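Local coordinates for protein acyl-CoA thioesterase YbgC (Helicobacter pylori, PDB 2PZH) that hydrolyses the thioester bond of acyl-CoAs, acting on long-chain substrates from lauroyl- to stearoyl-CoA and on benzoyl-CoA, at residues Ala21-Tyr26 with Phe102-Ser107. Numbering follows the deposited sequence.
Sequences ANYLKY and FKVFAS
In the hot-dog fold, a long helix is wrapped by a curved antiparallel sheet, and here Tyr23 in the first turn of that helix packs on Val104 and Phe105 of strand 102-114. Val104 and Phe105 together face Ile88 of strand 81-92, a classic beta bulge, and both turn their side chains to the helix. Tyr23 CB sits over the centre of the Phe105 ring, 3.6 Å from its centroid and almost on the ring normal, a CH-pi contact. Phe105 CB in turn lies over one face of the Tyr23 ring, near its rim. The two side chains thus run antiparallel, each CB set against the other's ring. The ring planes differ by only 19° but are displaced, with centroids 5.2 Å apart. Phe105 holds CG anti to its backbone N (chi1 178°), which carries the ring out from the strand to the helix. Val104 CG1 meets the far end of the tyrosine obliquely; its 3.2 Å to Tyr23 CE1 is unusually short for two carbons, so the detail is doubtful. The buried Tyr23 OH accepts a hydrogen bond from Ala62 N. The segment axes of 22-26 and 102-107 cross at -72°. Beside them, strand 47-58 brings Phe58 edge-to-face to Phe105 and also against Tyr23, while Phe105 reaches Ala56 of the same strand and Cys27 of helix 22-36.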
ATOM      1  N   ALA A  21      -8.357   5.129  -0.963  1.00  8.83           N
ATOM      2  CA  ALA A  21      -7.526   5.443   0.207  1.00  9.01           C
ATOM      3  C   ALA A  21      -6.210   6.128  -0.128  1.00  9.97           C
ATOM      4  O   ALA A  21      -5.628   6.769   0.745  1.00 11.05           O
ATOM      5  CB  ALA A  21      -7.226   4.154   1.059  1.00  8.54           C
ATOM      6  N   ASN A  22      -5.728   5.961  -1.361  1.00  9.87           N
ATOM      7  CA  ASN A  22      -4.448   6.564  -1.759  1.00 10.29           C
ATOM      8  C   ASN A  22      -4.478   8.087  -1.731  1.00  9.08           C
ATOM      9  O   ASN A  22      -3.450   8.732  -1.570  1.00 10.27           O
ATOM     10  CB  ASN A  22      -3.970   6.042  -3.122  1.00 10.12           C
ATOM     11  CG  ASN A  22      -3.678   4.542  -3.100  1.00 11.31           C
ATOM     12  OD1 ASN A  22      -3.715   3.865  -4.129  1.00 13.13           O
ATOM     13  ND2 ASN A  22      -3.403   4.024  -1.919  1.00 10.64           N
ATOM     14  N   TYR A  23      -5.664   8.678  -1.866  1.00  9.72           N
ATOM     15  CA  TYR A  23      -5.749  10.134  -1.804  1.00  9.76           C
ATOM     16  C   TYR A  23      -5.348  10.638  -0.421  1.00 10.00           C
ATOM     17  O   TYR A  23      -4.726  11.696  -0.289  1.00 10.70           O
ATOM     18  CB  TYR A  23      -7.148  10.616  -2.165  1.00  9.55           C
ATOM     19  CG  TYR A  23      -7.529  10.403  -3.598  1.00  9.00           C
ATOM     20  CD1 TYR A  23      -6.778  10.972  -4.632  1.00 10.36           C
ATOM     21  CD2 TYR A  23      -8.642   9.638  -3.933  1.00 10.31           C
ATOM     22  CE1 TYR A  23      -7.141  10.800  -5.944  1.00  9.74           C
ATOM     23  CE2 TYR A  23      -9.014   9.460  -5.239  1.00  8.88           C
ATOM     24  CZ  TYR A  23      -8.255  10.046  -6.248  1.00  9.71           C
ATOM     25  OH  TYR A  23      -8.615   9.885  -7.554  1.00  9.72           O
ATOM     26  N   LEU A  24      -5.693   9.857   0.601  1.00  9.92           N
ATOM     27  CA  LEU A  24      -5.262  10.127   1.964  0.50 10.48           C
ATOM     28  C   LEU A  24      -3.737  10.088   2.100  1.00 10.22           C
ATOM     29  O   LEU A  24      -3.139  10.937   2.765  1.00 10.00           O
ATOM     30  CB  LEU A  24      -5.926   9.136   2.918  0.50 11.48           C
ATOM     31  CG  LEU A  24      -7.407   9.436   3.133  0.50 12.88           C
ATOM     32  CD1 LEU A  24      -8.031   8.450   4.101  0.50 13.46           C
ATOM     33  CD2 LEU A  24      -7.510  10.845   3.670  0.50 12.58           C
ATOM     34  N   LYS A  25      -3.100   9.095   1.479  1.00  9.44           N
ATOM     35  CA  LYS A  25      -1.630   9.070   1.446  1.00  9.67           C
ATOM     36  C   LYS A  25      -1.048  10.343   0.827  1.00  8.19           C
ATOM     37  O   LYS A  25      -0.127  10.943   1.379  1.00  7.31           O
ATOM     38  CB  LYS A  25      -1.128   7.838   0.703  1.00 10.11           C
ATOM     39  CG  LYS A  25      -1.511   6.547   1.411  1.00 12.00           C
ATOM     40  CD  LYS A  25      -0.961   5.341   0.683  1.00 14.64           C
ATOM     41  CE  LYS A  25      -1.166   4.079   1.527  1.00 16.50           C
ATOM     42  NZ  LYS A  25      -0.307   2.950   1.102  1.00 18.57           N
ATOM     43  N   TYR A  26      -1.571  10.746  -0.329  1.00  9.22           N
ATOM     44  CA  TYR A  26      -1.118  12.010  -0.932  1.00 10.40           C
ATOM     45  C   TYR A  26      -1.256  13.209   0.028  1.00 10.37           C
ATOM     46  O   TYR A  26      -0.327  14.051   0.143  1.00 11.23           O
ATOM     47  CB  TYR A  26      -1.884  12.308  -2.203  1.00 12.42           C
ATOM     48  CG  TYR A  26      -1.779  11.267  -3.293  1.00 12.98           C
ATOM     49  CD1 TYR A  26      -0.634  10.491  -3.465  1.00 14.44           C
ATOM     50  CD2 TYR A  26      -2.815  11.097  -4.176  1.00 13.96           C
ATOM     51  CE1 TYR A  26      -0.545   9.554  -4.509  1.00 15.44           C
ATOM     52  CE2 TYR A  26      -2.745  10.175  -5.214  1.00 14.47           C
ATOM     53  CZ  TYR A  26      -1.619   9.410  -5.381  1.00 15.02           C
ATOM     54  OH  TYR A  26      -1.588   8.507  -6.415  1.00 15.66           O
ATOM     55  N   PHE A 102      -8.364  20.173 -12.772  1.00 16.61           N
ATOM     56  CA  PHE A 102      -9.671  19.705 -12.299  1.00 15.28           C
ATOM     57  C   PHE A 102      -9.587  19.068 -10.915  1.00 15.20           C
ATOM     58  O   PHE A 102      -8.622  18.381 -10.608  1.00 15.05           O
ATOM     59  CB  PHE A 102     -10.375  18.801 -13.332  1.00 14.68           C
ATOM     60  CG  PHE A 102      -9.669  17.489 -13.647  1.00 13.46           C
ATOM     61  CD1 PHE A 102      -9.831  16.381 -12.821  1.00 14.05           C
ATOM     62  CD2 PHE A 102      -8.885  17.352 -14.788  1.00 13.83           C
ATOM     63  CE1 PHE A 102      -9.235  15.167 -13.104  1.00 14.11           C
ATOM     64  CE2 PHE A 102      -8.255  16.119 -15.092  1.00 13.95           C
ATOM     65  CZ  PHE A 102      -8.418  15.028 -14.244  1.00 14.78           C
ATOM     66  N   LYS A 103     -10.599  19.318 -10.091  1.00 14.96           N
ATOM     67  CA  LYS A 103     -10.610  18.806  -8.729  1.00 14.19           C
ATOM     68  C   LYS A 103     -10.858  17.310  -8.720  1.00 13.04           C
ATOM     69  O   LYS A 103     -11.717  16.811  -9.443  1.00 13.39           O
ATOM     70  CB  LYS A 103     -11.683  19.495  -7.892  1.00 14.92           C
ATOM     71  CG  LYS A 103     -11.543  19.230  -6.409  1.00 16.15           C
ATOM     72  CD  LYS A 103     -12.300  20.259  -5.585  1.00 17.60           C
ATOM     73  CE  LYS A 103     -13.747  20.370  -6.005  1.00 18.51           C
ATOM     74  NZ  LYS A 103     -14.480  21.273  -5.034  1.00 19.38           N
ATOM     75  N   VAL A 104     -10.103  16.616  -7.876  1.00 12.10           N
ATOM     76  CA  VAL A 104     -10.158  15.165  -7.765  1.00 11.96           C
ATOM     77  C   VAL A 104     -10.687  14.715  -6.390  1.00 12.43           C
ATOM     78  O   VAL A 104     -11.351  13.689  -6.275  1.00 11.28           O
ATOM     79  CB  VAL A 104      -8.752  14.591  -8.042  1.00 12.21           C
ATOM     80  CG1 VAL A 104      -8.648  13.108  -7.659  1.00 13.57           C
ATOM     81  CG2 VAL A 104      -8.388  14.787  -9.516  1.00 11.54           C
ATOM     82  N   PHE A 105     -10.393  15.495  -5.352  1.00 10.62           N
ATOM     83  CA  PHE A 105     -10.594  15.069  -3.977  1.00 11.48           C
ATOM     84  C   PHE A 105     -10.482  16.285  -3.085  1.00 12.37           C
ATOM     85  O   PHE A 105      -9.684  17.184  -3.365  1.00 11.72           O
ATOM     86  CB  PHE A 105      -9.476  14.074  -3.632  1.00 10.76           C
ATOM     87  CG  PHE A 105      -9.491  13.560  -2.207  1.00 10.58           C
ATOM     88  CD1 PHE A 105     -10.276  12.466  -1.866  1.00 11.11           C
ATOM     89  CD2 PHE A 105      -8.700  14.153  -1.218  1.00 10.03           C
ATOM     90  CE1 PHE A 105     -10.299  11.972  -0.553  1.00 10.23           C
ATOM     91  CE2 PHE A 105      -8.681  13.651   0.086  1.00 11.36           C
ATOM     92  CZ  PHE A 105      -9.498  12.556   0.423  1.00 11.14           C
ATOM     93  N   ALA A 106     -11.289  16.321  -2.032  1.00 12.68           N
ATOM     94  CA  ALA A 106     -11.087  17.310  -0.980  1.00 13.78           C
ATOM     95  C   ALA A 106     -11.236  16.632   0.367  1.00 15.52           C
ATOM     96  O   ALA A 106     -11.993  15.660   0.504  1.00 14.30           O
ATOM     97  CB  ALA A 106     -12.074  18.456  -1.107  1.00 13.61           C
ATOM     98  N   SER A 107     -10.519  17.125   1.367  1.00 15.48           N
ATOM     99  CA  SER A 107     -10.724  16.617   2.720  1.00 17.16           C
ATOM    100  C   SER A 107     -10.619  17.717   3.759  1.00 17.48           C
ATOM    101  O   SER A 107     -10.009  18.761   3.531  1.00 18.69           O
ATOM    102  CB  SER A 107      -9.752  15.492   3.055  1.00 17.47           C
ATOM    103  OG  SER A 107      -8.402  15.911   2.960  1.00 19.56           O
TER